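Local coordinates for molybdenum cofactor biosynthesis protein C 2 (Mycobacterium tuberculosis, PDB 4FDF) that probably catalyses the conversion of (8S)-3',8-cyclo-7,8-dihydroguanosine 5'-triphosphate to cyclic pyranopterin monophosphate in molybdenum cofactor biosynthesis, at residues V40-L45 with D150-H155; L60-A65 with M138-D143; T93-D98 with A110-T115. One frame throughout, in Å; residues are numbered along the deposited sequence.

Contact 1 of 3, residues V40-L45 with D150-H155; sequences VAAGIL and DIRVLH
Two antiparallel strands pair here, and a classic beta bulge interrupts their ladder. At the bulge Leu154 and His155 both lie opposite Val40. The oxygen of Val40 therefore takes two N-H groups: the shorter bond comes from Leu154 N to Val40 O at 2.7 Å, the longer and more bent one from His155 N to Val40 O at 3.2 Å. Val40 N returns a nearly straight bond to His155 O at 2.8 Å. Further along, Ala42 and Arg152 form a hydrogen-bonded pair, with Ala42 N to Arg152 O and Arg152 N to Ala42 O both 2.9 Å. Between these pairs sits the non-hydrogen-bonded pair Ala41 and Val153.

The bulge turns Leu154 toward the partner strand. Its CD2 comes within 3.6 Å of Ala42 CB and also meets Val40 CG1. Ala42 CB is touched from another direction by Arg152 NH1 at 3.5 Å. Leu154 CD1 lies over one face of that guanidinium, offset toward the rim. Asp150 OD2 lies over the opposite face, where it probably helps to balance the charge, though no N-H points at it.

What fixes the guanidinium is the in-plane bond from Arg152 NH1 to the backbone Asp150 O, 2.8 Å long. Arg152 reaches it by bending at chi2 (-135°). Asp150 in turn is held through its N by Asp149 of the second subunit. His155, the second residue of the bulge, bonds through NE2 to Glu157.

The contact joins two inner strands of the antiparallel sheet of the ferredoxin-like fold. Strand 105-116 flanks 35-46, and strand 164-165 lies beyond 147-156. Ile148 and Tyr136 of the second subunit pack on Ile151 and Val153. Ala41 and Val153 pack on Leu125 of helix 121-139, which lies over their face of the sheet.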
ATOM      1  N   VAL B  40      -5.800 -23.328  -7.013  1.00 36.46           N
ATOM      2  CA  VAL B  40      -7.150 -23.224  -6.492  1.00 34.17           C
ATOM      3  C   VAL B  40      -7.140 -23.478  -4.982  1.00 34.54           C
ATOM      4  O   VAL B  40      -6.581 -24.479  -4.494  1.00 35.09           O
ATOM      5  CB  VAL B  40      -8.128 -24.226  -7.199  1.00 34.03           C
ATOM      6  CG1 VAL B  40      -9.578 -24.008  -6.731  1.00 31.78           C
ATOM      7  CG2 VAL B  40      -8.040 -24.100  -8.716  1.00 33.00           C
ATOM      8  N   ALA B  41      -7.774 -22.573  -4.254  1.00 32.40           N
ATOM      9  CA  ALA B  41      -7.910 -22.698  -2.813  1.00 32.39           C
ATOM     10  C   ALA B  41      -9.385 -22.558  -2.447  1.00 31.68           C
ATOM     11  O   ALA B  41     -10.149 -21.959  -3.199  1.00 30.29           O
ATOM     12  CB  ALA B  41      -7.085 -21.628  -2.115  1.00 30.14           C
ATOM     13  N   ALA B  42      -9.769 -23.102  -1.292  1.00 33.17           N
ATOM     14  CA  ALA B  42     -11.142 -22.956  -0.786  1.00 33.82           C
ATOM     15  C   ALA B  42     -11.174 -22.627   0.703  1.00 33.75           C
ATOM     16  O   ALA B  42     -10.139 -22.671   1.395  1.00 32.86           O
ATOM     17  CB  ALA B  42     -11.957 -24.223  -1.066  1.00 34.64           C
ATOM     18  N   GLY B  43     -12.372 -22.299   1.186  1.00 32.81           N
ATOM     19  CA  GLY B  43     -12.597 -21.940   2.583  1.00 31.64           C
ATOM     20  C   GLY B  43     -14.091 -21.838   2.794  1.00 34.13           C
ATOM     21  O   GLY B  43     -14.859 -21.839   1.828  1.00 32.77           O
ATOM     22  N   ILE B  44     -14.513 -21.749   4.050  1.00 35.01           N
ATOM     23  CA  ILE B  44     -15.938 -21.805   4.367  1.00 36.85           C
ATOM     24  C   ILE B  44     -16.305 -20.873   5.523  1.00 37.45           C
ATOM     25  O   ILE B  44     -15.642 -20.853   6.557  1.00 37.86           O
ATOM     26  CB  ILE B  44     -16.433 -23.290   4.578  1.00 37.17           C
ATOM     27  CG1 ILE B  44     -17.960 -23.376   4.639  1.00 40.01           C
ATOM     28  CG2 ILE B  44     -15.816 -23.928   5.799  1.00 40.99           C
ATOM     29  CD1 ILE B  44     -18.491 -24.806   4.759  1.00 40.79           C
ATOM     30  N   LEU B  45     -17.350 -20.079   5.327  1.00 36.26           N
ATOM     31  CA  LEU B  45     -17.897 -19.291   6.419  1.00 38.06           C
ATOM     32  C   LEU B  45     -19.091 -20.035   7.032  1.00 38.10           C
ATOM     33  O   LEU B  45     -20.081 -20.280   6.350  1.00 35.08           O
ATOM     34  CB  LEU B  45     -18.325 -17.918   5.920  1.00 38.16           C
ATOM     35  CG  LEU B  45     -18.832 -16.956   6.995  1.00 40.58           C
ATOM     36  CD1 LEU B  45     -17.687 -16.372   7.773  1.00 40.38           C
ATOM     37  CD2 LEU B  45     -19.674 -15.846   6.384  1.00 40.83           C
ATOM     38  N   ASP B 150     -11.651 -24.164   7.434  1.00 37.56           N
ATOM     39  CA  ASP B 150     -11.222 -25.065   6.362  1.00 38.28           C
ATOM     40  C   ASP B 150     -10.612 -24.325   5.150  1.00 36.92           C
ATOM     41  O   ASP B 150     -10.904 -24.630   3.991  1.00 35.23           O
ATOM     42  CB  ASP B 150     -12.403 -25.968   5.961  1.00 43.38           C
ATOM     43  CG  ASP B 150     -11.975 -27.360   5.524  1.00 50.88           C
ATOM     44  OD1 ASP B 150     -11.098 -27.979   6.172  1.00 55.96           O
ATOM     45  OD2 ASP B 150     -12.545 -27.856   4.531  1.00 55.40           O
ATOM     46  N   ILE B 151      -9.776 -23.332   5.434  1.00 33.85           N
ATOM     47  CA  ILE B 151      -9.024 -22.663   4.381  1.00 32.69           C
ATOM     48  C   ILE B 151      -7.858 -23.553   3.952  1.00 32.35           C
ATOM     49  O   ILE B 151      -6.996 -23.880   4.755  1.00 32.10           O
ATOM     50  CB  ILE B 151      -8.527 -21.271   4.832  1.00 28.77           C
ATOM     51  CG1 ILE B 151      -9.733 -20.344   5.017  1.00 27.36           C
ATOM     52  CG2 ILE B 151      -7.500 -20.701   3.816  1.00 29.38           C
ATOM     53  CD1 ILE B 151      -9.454 -19.098   5.834  1.00 24.95           C
ATOM     54  N   ARG B 152      -7.832 -23.936   2.681  1.00 32.31           N
ATOM     55  CA  ARG B 152      -6.883 -24.941   2.227  1.00 32.33           C
ATOM     56  C   ARG B 152      -6.650 -24.877   0.721  1.00 31.14           C
ATOM     57  O   ARG B 152      -7.474 -24.344  -0.040  1.00 29.72           O
ATOM     58  CB  ARG B 152      -7.373 -26.340   2.626  1.00 32.29           C
ATOM     59  CG  ARG B 152      -8.545 -26.831   1.785  1.00 35.00           C
ATOM     60  CD  ARG B 152      -9.651 -27.460   2.620  1.00 37.33           C
ATOM     61  NE  ARG B 152     -10.709 -27.980   1.757  1.00 36.82           N
ATOM     62  CZ  ARG B 152     -11.826 -27.330   1.425  1.00 36.06           C
ATOM     63  NH1 ARG B 152     -12.096 -26.112   1.891  1.00 34.25           N
ATOM     64  NH2 ARG B 152     -12.693 -27.919   0.619  1.00 35.72           N
ATOM     65  N   VAL B 153      -5.514 -25.420   0.300  1.00 30.75           N
ATOM     66  CA  VAL B 153      -5.211 -25.556  -1.126  1.00 31.81           C
ATOM     67  C   VAL B 153      -5.927 -26.776  -1.697  1.00 32.71           C
ATOM     68  O   VAL B 153      -5.859 -27.874  -1.141  1.00 33.08           O
ATOM     69  CB  VAL B 153      -3.695 -25.659  -1.381  1.00 32.78           C
ATOM     70  CG1 VAL B 153      -3.401 -25.945  -2.868  1.00 32.53           C
ATOM     71  CG2 VAL B 153      -2.986 -24.370  -0.915  1.00 31.86           C
ATOM     72  N   LEU B 154      -6.618 -26.568  -2.807  1.00 33.52           N
ATOM     73  CA  LEU B 154      -7.352 -27.637  -3.482  1.00 36.79           C
ATOM     74  C   LEU B 154      -6.583 -28.258  -4.634  1.00 38.20           C
ATOM     75  O   LEU B 154      -6.739 -29.452  -4.918  1.00 40.59           O
ATOM     76  CB  LEU B 154      -8.680 -27.094  -4.012  1.00 37.05           C
ATOM     77  CG  LEU B 154      -9.971 -27.377  -3.246  1.00 39.23           C
ATOM     78  CD1 LEU B 154      -9.812 -27.284  -1.728  1.00 39.04           C
ATOM     79  CD2 LEU B 154     -11.074 -26.471  -3.758  1.00 36.33           C
ATOM     80  N   HIS B 155      -5.754 -27.454  -5.291  1.00 38.52           N
ATOM     81  CA  HIS B 155      -5.196 -27.816  -6.580  1.00 40.15           C
ATOM     82  C   HIS B 155      -4.107 -26.854  -6.982  1.00 41.74           C
ATOM     83  O   HIS B 155      -4.244 -25.641  -6.787  1.00 39.82           O
ATOM     84  CB  HIS B 155      -6.319 -27.817  -7.621  1.00 41.14           C
ATOM     85  CG  HIS B 155      -5.895 -28.271  -8.988  1.00 47.57           C
ATOM     86  ND1 HIS B 155      -5.948 -29.562  -9.370  1.00 51.12           N
ATOM     87  CD2 HIS B 155      -5.406 -27.553 -10.084  1.00 51.36           C
ATOM     88  CE1 HIS B 155      -5.512 -29.671 -10.644  1.00 52.47           C
ATOM     89  NE2 HIS B 155      -5.178 -28.440 -11.077  1.00 54.88           N
TER

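Contact 2 of 3, residues L60-A65 with M138-D143; sequences LPKGDA and MIKAVD
In the ferredoxin-like fold of this protein, the loop leading into helix 65-83 packs here on the C-terminal part of helix 121-139. Met138 and Lys62 bury the most surface, followed by Leu60. The Met138 side chain bends at chi2 (-75°) and again at chi3 (77°), so it meets the loop at two places. Its CB rests on Ala65 CB at 3.6 Å, at the start of helix 65-83. At the other place the side chains of Met138 and Lys62 cross at about a right angle, with Met138 CE against the Lys62 chain. Met138 CE touches every side-chain carbon from CB to CE, and Lys62 CE is closest at 3.6 Å. Leu86 of the second subunit packs on both residues.

Leu60 works on the other flank. Its CD1 lies beside Ile139 CG2 at 4.1 Å, the two side chains pointing the same way. Its CD2 faces Val142 CG2, which also meets Pro61 CD. Val142 N and Asp143 N both bond to Ile139 O, which holds the chain in a turn.

The polar end of Lys62 comes close to that of Lys140, and the two carry like charges. Asp137 forms a salt bridge with each and probably offsets their repulsion: its OD2 takes Lys62 and its OD1 takes Lys140. Lys62 NZ and Lys140 NZ stand 3.3 Å apart.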
ATOM      1  N   LEU B  60     -29.316  -7.762   3.721  1.00 52.32           N
ATOM      2  CA  LEU B  60     -28.271  -7.441   4.697  1.00 52.02           C
ATOM      3  C   LEU B  60     -28.154  -5.937   4.895  1.00 50.77           C
ATOM      4  O   LEU B  60     -28.195  -5.179   3.916  1.00 51.18           O
ATOM      5  CB  LEU B  60     -26.911  -7.986   4.260  1.00 52.87           C
ATOM      6  CG  LEU B  60     -26.688  -9.488   4.338  1.00 53.26           C
ATOM      7  CD1 LEU B  60     -25.347  -9.827   3.693  1.00 50.10           C
ATOM      8  CD2 LEU B  60     -26.743  -9.961   5.788  1.00 52.51           C
ATOM      9  N   PRO B  61     -27.997  -5.494   6.155  1.00 47.30           N
ATOM     10  CA  PRO B  61     -27.884  -4.061   6.420  1.00 46.99           C
ATOM     11  C   PRO B  61     -26.759  -3.392   5.623  1.00 48.22           C
ATOM     12  O   PRO B  61     -26.942  -2.299   5.084  1.00 50.07           O
ATOM     13  CB  PRO B  61     -27.594  -4.005   7.925  1.00 46.56           C
ATOM     14  CG  PRO B  61     -28.217  -5.251   8.463  1.00 47.53           C
ATOM     15  CD  PRO B  61     -27.975  -6.286   7.399  1.00 47.32           C
ATOM     16  N   LYS B  62     -25.618  -4.059   5.517  1.00 47.30           N
ATOM     17  CA  LYS B  62     -24.436  -3.418   4.954  1.00 47.57           C
ATOM     18  C   LYS B  62     -24.386  -3.477   3.418  1.00 44.29           C
ATOM     19  O   LYS B  62     -23.612  -2.759   2.791  1.00 42.18           O
ATOM     20  CB  LYS B  62     -23.181  -4.012   5.591  1.00 48.66           C
ATOM     21  CG  LYS B  62     -22.277  -2.982   6.231  1.00 51.46           C
ATOM     22  CD  LYS B  62     -21.550  -3.595   7.410  1.00 54.84           C
ATOM     23  CE  LYS B  62     -20.127  -3.089   7.517  1.00 51.64           C
ATOM     24  NZ  LYS B  62     -19.423  -3.793   8.623  1.00 51.36           N
ATOM     25  N   GLY B  63     -25.223  -4.324   2.824  1.00 42.23           N
ATOM     26  CA  GLY B  63     -25.354  -4.393   1.371  1.00 40.77           C
ATOM     27  C   GLY B  63     -25.046  -5.764   0.803  1.00 41.45           C
ATOM     28  O   GLY B  63     -25.202  -6.777   1.486  1.00 43.56           O
ATOM     29  N   ASP B  64     -24.615  -5.789  -0.458  1.00 41.69           N
ATOM     30  CA  ASP B  64     -24.329  -7.027  -1.182  1.00 42.19           C
ATOM     31  C   ASP B  64     -23.019  -7.648  -0.689  1.00 41.03           C
ATOM     32  O   ASP B  64     -21.935  -7.279  -1.154  1.00 40.17           O
ATOM     33  CB  ASP B  64     -24.278  -6.748  -2.693  1.00 43.17           C
ATOM     34  CG  ASP B  64     -24.207  -8.029  -3.540  1.00 45.35           C
ATOM     35  OD1 ASP B  64     -23.846  -9.106  -3.014  1.00 47.61           O
ATOM     36  OD2 ASP B  64     -24.513  -7.953  -4.748  1.00 43.08           O
ATOM     37  N   ALA B  65     -23.132  -8.582   0.258  1.00 39.55           N
ATOM     38  CA  ALA B  65     -21.974  -9.289   0.805  1.00 39.09           C
ATOM     39  C   ALA B  65     -21.128  -9.986  -0.262  1.00 39.60           C
ATOM     40  O   ALA B  65     -19.901  -9.873  -0.241  1.00 40.47           O
ATOM     41  CB  ALA B  65     -22.404 -10.296   1.850  1.00 37.20           C
ATOM     42  N   MET B 138     -19.632  -8.240   6.606  1.00 38.29           N
ATOM     43  CA  MET B 138     -20.951  -7.924   6.094  1.00 43.11           C
ATOM     44  C   MET B 138     -22.063  -8.548   6.939  1.00 43.57           C
ATOM     45  O   MET B 138     -23.196  -8.061   6.928  1.00 43.99           O
ATOM     46  CB  MET B 138     -21.092  -8.379   4.632  1.00 43.04           C
ATOM     47  CG  MET B 138     -20.054  -7.816   3.668  1.00 46.35           C
ATOM     48  SD  MET B 138     -20.274  -6.087   3.200  1.00 49.10           S
ATOM     49  CE  MET B 138     -19.662  -5.289   4.652  1.00 45.43           C
ATOM     50  N   ILE B 139     -21.745  -9.624   7.656  1.00 42.83           N
ATOM     51  CA  ILE B 139     -22.778 -10.396   8.349  1.00 43.75           C
ATOM     52  C   ILE B 139     -22.680 -10.362   9.876  1.00 43.65           C
ATOM     53  O   ILE B 139     -23.591 -10.830  10.555  1.00 44.10           O
ATOM     54  CB  ILE B 139     -22.878 -11.878   7.822  1.00 42.03           C
ATOM     55  CG1 ILE B 139     -21.707 -12.742   8.308  1.00 42.28           C
ATOM     56  CG2 ILE B 139     -22.988 -11.924   6.300  1.00 42.29           C
ATOM     57  CD1 ILE B 139     -22.054 -13.617   9.487  1.00 43.26           C
ATOM     58  N   LYS B 140     -21.592  -9.808  10.410  1.00 44.06           N
ATOM     59  CA  LYS B 140     -21.326  -9.901  11.856  1.00 45.93           C
ATOM     60  C   LYS B 140     -22.390  -9.251  12.757  1.00 47.29           C
ATOM     61  O   LYS B 140     -22.465  -9.561  13.942  1.00 49.30           O
ATOM     62  CB  LYS B 140     -19.921  -9.391  12.211  1.00 43.20           C
ATOM     63  CG  LYS B 140     -19.666  -7.901  11.945  1.00 43.61           C
ATOM     64  CD  LYS B 140     -18.264  -7.531  12.375  1.00 41.91           C
ATOM     65  CE  LYS B 140     -18.108  -6.038  12.543  1.00 43.66           C
ATOM     66  NZ  LYS B 140     -18.170  -5.321  11.262  1.00 46.85           N
ATOM     67  N   ALA B 141     -23.199  -8.362  12.194  1.00 46.46           N
ATOM     68  CA  ALA B 141     -24.265  -7.696  12.947  1.00 50.76           C
ATOM     69  C   ALA B 141     -25.507  -8.587  13.125  1.00 51.75           C
ATOM     70  O   ALA B 141     -26.259  -8.421  14.087  1.00 49.26           O
ATOM     71  CB  ALA B 141     -24.640  -6.364  12.292  1.00 47.32           C
ATOM     72  N   VAL B 142     -25.708  -9.520  12.191  1.00 51.55           N
ATOM     73  CA  VAL B 142     -26.778 -10.518  12.272  1.00 47.91           C
ATOM     74  C   VAL B 142     -26.297 -11.794  12.969  1.00 48.39           C
ATOM     75  O   VAL B 142     -27.035 -12.394  13.751  1.00 52.30           O
ATOM     76  CB  VAL B 142     -27.338 -10.876  10.867  1.00 48.78           C
ATOM     77  CG1 VAL B 142     -28.511 -11.843  10.971  1.00 46.14           C
ATOM     78  CG2 VAL B 142     -27.748  -9.625  10.107  1.00 46.27           C
ATOM     79  N   ASP B 143     -25.062 -12.203  12.686  1.00 46.76           N
ATOM     80  CA  ASP B 143     -24.469 -13.401  13.289  1.00 44.94           C
ATOM     81  C   ASP B 143     -22.990 -13.173  13.655  1.00 46.10           C
ATOM     82  O   ASP B 143     -22.100 -13.543  12.890  1.00 48.79           O
ATOM     83  CB  ASP B 143     -24.635 -14.599  12.335  1.00 43.49           C
ATOM     84  CG  ASP B 143     -24.081 -15.906  12.901  1.00 46.27           C
ATOM     85  OD1 ASP B 143     -24.072 -16.085  14.134  1.00 48.44           O
ATOM     86  OD2 ASP B 143     -23.659 -16.764  12.099  1.00 46.33           O
TER

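Contact 3 of 3, residues T93-D98 with A110-T115; sequences TGVDVD and ATVRST
Strands 92-101 and 105-116 form a beta hairpin, and this contact joins its two arms in antiparallel register. The backbone ladder is the tight part. Asp96 N bonds to Thr111 O at 2.8 Å and 170°, and Thr111 N returns a bond to Asp96 O at 2.9 Å. Arg113 N bonds to Gly94 O at 2.8 Å.

At the corner by Thr93 a classic beta bulge sets Thr93 and Gly94 both opposite Arg113. Arg113 O accepts from Thr93 N at 2.8 Å and from Gly94 N at 3.3 Å; both donors lie above the carbonyl plane. Thr93 OG1 adds a weak bond to the same oxygen.

The face with Val95, Val97, Ala110 and Val112 is buried, mainly by helices. Across the strands Val95 CG1 is 4.4 Å from Val112 CG2. Val95 and Val97 lie on Ile74. Val112 touches Glu123, a predicted substrate-binding residue.

The other face is polar and more open to solvent. A water there donates to Asp98 OD2 and accepts from Thr111 OG1. Further along this face Asp96 and Arg113 form a salt bridge. Arg113 bends at chi3 (-53°) and brings its NH2 close to the backbone of Gly94 and Val95. The carboxylate and guanidinium planes are 59° apart, yet Asp96 OD1 lies in the guanidinium plane. Arg113 NE has a second acidic partner, Asp28 of the third subunit. Arg113 NH1 gives Asp96 OD1 a weak bond; the firm, nearly straight one is Arg113 NH2 to Asp96 OD1 at 2.8 Å.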
ATOM      1  N   THR B  93      -2.082 -13.286 -13.963  1.00 41.51           N
ATOM      2  CA  THR B  93      -2.784 -13.136 -15.236  1.00 40.83           C
ATOM      3  C   THR B  93      -4.295 -13.310 -15.132  1.00 42.36           C
ATOM      4  O   THR B  93      -5.025 -13.001 -16.080  1.00 45.01           O
ATOM      5  CB  THR B  93      -2.203 -14.051 -16.348  1.00 41.49           C
ATOM      6  OG1 THR B  93      -1.868 -15.343 -15.815  1.00 41.14           O
ATOM      7  CG2 THR B  93      -0.948 -13.417 -16.976  1.00 40.08           C
ATOM      8  N   GLY B  94      -4.771 -13.786 -13.984  1.00 40.35           N
ATOM      9  CA  GLY B  94      -6.214 -13.925 -13.760  1.00 37.41           C
ATOM     10  C   GLY B  94      -6.566 -14.387 -12.358  1.00 36.79           C
ATOM     11  O   GLY B  94      -5.817 -15.156 -11.750  1.00 32.67           O
ATOM     12  N   VAL B  95      -7.705 -13.900 -11.858  1.00 36.18           N
ATOM     13  CA  VAL B  95      -8.189 -14.181 -10.503  1.00 38.85           C
ATOM     14  C   VAL B  95      -9.710 -14.288 -10.497  1.00 40.75           C
ATOM     15  O   VAL B  95     -10.403 -13.333 -10.847  1.00 39.88           O
ATOM     16  CB  VAL B  95      -7.809 -13.063  -9.472  1.00 38.73           C
ATOM     17  CG1 VAL B  95      -8.200 -13.495  -8.051  1.00 35.27           C
ATOM     18  CG2 VAL B  95      -6.319 -12.705  -9.532  1.00 38.86           C
ATOM     19  N   ASP B  96     -10.219 -15.449 -10.096  1.00 42.36           N
ATOM     20  CA  ASP B  96     -11.654 -15.628  -9.886  1.00 41.30           C
ATOM     21  C   ASP B  96     -11.956 -15.980  -8.439  1.00 41.13           C
ATOM     22  O   ASP B  96     -11.192 -16.708  -7.788  1.00 40.57           O
ATOM     23  CB  ASP B  96     -12.211 -16.703 -10.816  1.00 44.75           C
ATOM     24  CG  ASP B  96     -12.269 -16.247 -12.252  1.00 50.02           C
ATOM     25  OD1 ASP B  96     -11.339 -16.569 -13.013  1.00 53.48           O
ATOM     26  OD2 ASP B  96     -13.235 -15.546 -12.624  1.00 56.28           O
ATOM     27  N   VAL B  97     -13.065 -15.439  -7.940  1.00 38.86           N
ATOM     28  CA  VAL B  97     -13.603 -15.806  -6.640  1.00 39.12           C
ATOM     29  C   VAL B  97     -15.051 -16.246  -6.840  1.00 43.32           C
ATOM     30  O   VAL B  97     -15.884 -15.469  -7.326  1.00 43.83           O
ATOM     31  CB  VAL B  97     -13.522 -14.637  -5.607  1.00 41.34           C
ATOM     32  CG1 VAL B  97     -14.155 -15.043  -4.264  1.00 39.31           C
ATOM     33  CG2 VAL B  97     -12.070 -14.189  -5.394  1.00 35.58           C
ATOM     34  N   ASP B  98     -15.341 -17.496  -6.474  1.00 40.87           N
ATOM     35  CA  ASP B  98     -16.691 -18.034  -6.578  1.00 43.19           C
ATOM     36  C   ASP B  98     -17.266 -18.389  -5.205  1.00 42.23           C
ATOM     37  O   ASP B  98     -16.524 -18.741  -4.281  1.00 40.84           O
ATOM     38  CB  ASP B  98     -16.719 -19.261  -7.503  1.00 43.66           C
ATOM     39  CG  ASP B  98     -16.278 -18.935  -8.930  1.00 49.86           C
ATOM     40  OD1 ASP B  98     -16.685 -17.880  -9.478  1.00 50.15           O
ATOM     41  OD2 ASP B  98     -15.525 -19.749  -9.513  1.00 53.84           O
ATOM     42  N   ALA B 110     -11.204 -19.679  -4.684  1.00 35.80           N
ATOM     43  CA  ALA B 110     -10.401 -18.759  -5.476  1.00 34.84           C
ATOM     44  C   ALA B 110      -9.514 -19.501  -6.472  1.00 35.26           C
ATOM     45  O   ALA B 110      -8.843 -20.471  -6.123  1.00 33.62           O
ATOM     46  CB  ALA B 110      -9.574 -17.842  -4.581  1.00 33.27           C
ATOM     47  N   THR B 111      -9.546 -19.039  -7.719  1.00 35.05           N
ATOM     48  CA  THR B 111      -8.738 -19.598  -8.801  1.00 36.12           C
ATOM     49  C   THR B 111      -7.799 -18.503  -9.280  1.00 36.97           C
ATOM     50  O   THR B 111      -8.245 -17.406  -9.635  1.00 39.72           O
ATOM     51  CB  THR B 111      -9.634 -20.123  -9.959  1.00 35.30           C
ATOM     52  OG1 THR B 111     -10.417 -21.219  -9.478  1.00 35.06           O
ATOM     53  CG2 THR B 111      -8.803 -20.596 -11.148  1.00 34.89           C
ATOM     54  N   VAL B 112      -6.500 -18.789  -9.240  1.00 36.73           N
ATOM     55  CA  VAL B 112      -5.471 -17.814  -9.593  1.00 35.67           C
ATOM     56  C   VAL B 112      -4.630 -18.386 -10.720  1.00 39.08           C
ATOM     57  O   VAL B 112      -4.244 -19.559 -10.687  1.00 40.53           O
ATOM     58  CB  VAL B 112      -4.556 -17.445  -8.381  1.00 34.70           C
ATOM     59  CG1 VAL B 112      -3.449 -16.460  -8.806  1.00 35.85           C
ATOM     60  CG2 VAL B 112      -5.368 -16.819  -7.247  1.00 32.30           C
ATOM     61  N   ARG B 113      -4.362 -17.560 -11.724  1.00 39.21           N
ATOM     62  CA  ARG B 113      -3.490 -17.943 -12.831  1.00 40.88           C
ATOM     63  C   ARG B 113      -2.332 -16.960 -12.969  1.00 41.22           C
ATOM     64  O   ARG B 113      -2.487 -15.744 -12.731  1.00 38.07           O
ATOM     65  CB  ARG B 113      -4.285 -18.077 -14.141  1.00 42.72           C
ATOM     66  CG  ARG B 113      -5.241 -19.289 -14.169  1.00 45.75           C
ATOM     67  CD  ARG B 113      -6.385 -19.155 -15.192  1.00 49.01           C
ATOM     68  NE  ARG B 113      -7.136 -17.904 -15.032  1.00 56.10           N
ATOM     69  CZ  ARG B 113      -8.357 -17.788 -14.503  1.00 57.75           C
ATOM     70  NH1 ARG B 113      -9.034 -18.856 -14.076  1.00 56.49           N
ATOM     71  NH2 ARG B 113      -8.913 -16.586 -14.415  1.00 56.15           N
ATOM     72  N   SER B 114      -1.168 -17.501 -13.330  1.00 40.74           N
ATOM     73  CA  SER B 114       0.052 -16.716 -13.491  1.00 42.61           C
ATOM     74  C   SER B 114       1.091 -17.395 -14.383  1.00 44.73           C
ATOM     75  O   SER B 114       1.233 -18.623 -14.382  1.00 44.20           O
ATOM     76  CB  SER B 114       0.686 -16.431 -12.131  1.00 42.71           C
ATOM     77  OG  SER B 114       1.912 -15.737 -12.287  1.00 42.74           O
ATOM     78  N   THR B 115       1.821 -16.574 -15.132  1.00 45.35           N
ATOM     79  CA  THR B 115       2.988 -17.030 -15.869  1.00 49.26           C
ATOM     80  C   THR B 115       4.211 -16.526 -15.126  1.00 49.66           C
ATOM     81  O   THR B 115       4.608 -15.371 -15.309  1.00 53.01           O
ATOM     82  CB  THR B 115       2.992 -16.474 -17.303  1.00 51.11           C
ATOM     83  OG1 THR B 115       1.727 -16.740 -17.916  1.00 50.68           O
ATOM     84  CG2 THR B 115       4.118 -17.110 -18.133  1.00 52.86           C
TER
HETATM   85  O   HOH W   1     -12.791 -19.798  -8.289  1.00 38.93           O

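From the N terminus, strand 35-46 comes first and supplies one side of contact 1. The loop 60-65 follows and pairs later with 138-143 to close contact 2. Strand 92-101 then turns back as strand 105-116, and contact 3 closes this short hairpin within the span of contact 2. Contact 2 in turn falls within the long span of contact 1, which strand 147-156 closes last. No two contacts cross. Contacts 1 and 3 share one sheet and are joined by a probable hydrogen bond, Ala110 N to Ala41 O. Contact 2 ties the start of helix 65-83 to the C-terminal part of helix 121-139 and meets contact 1 where Ile139 packs on Leu45.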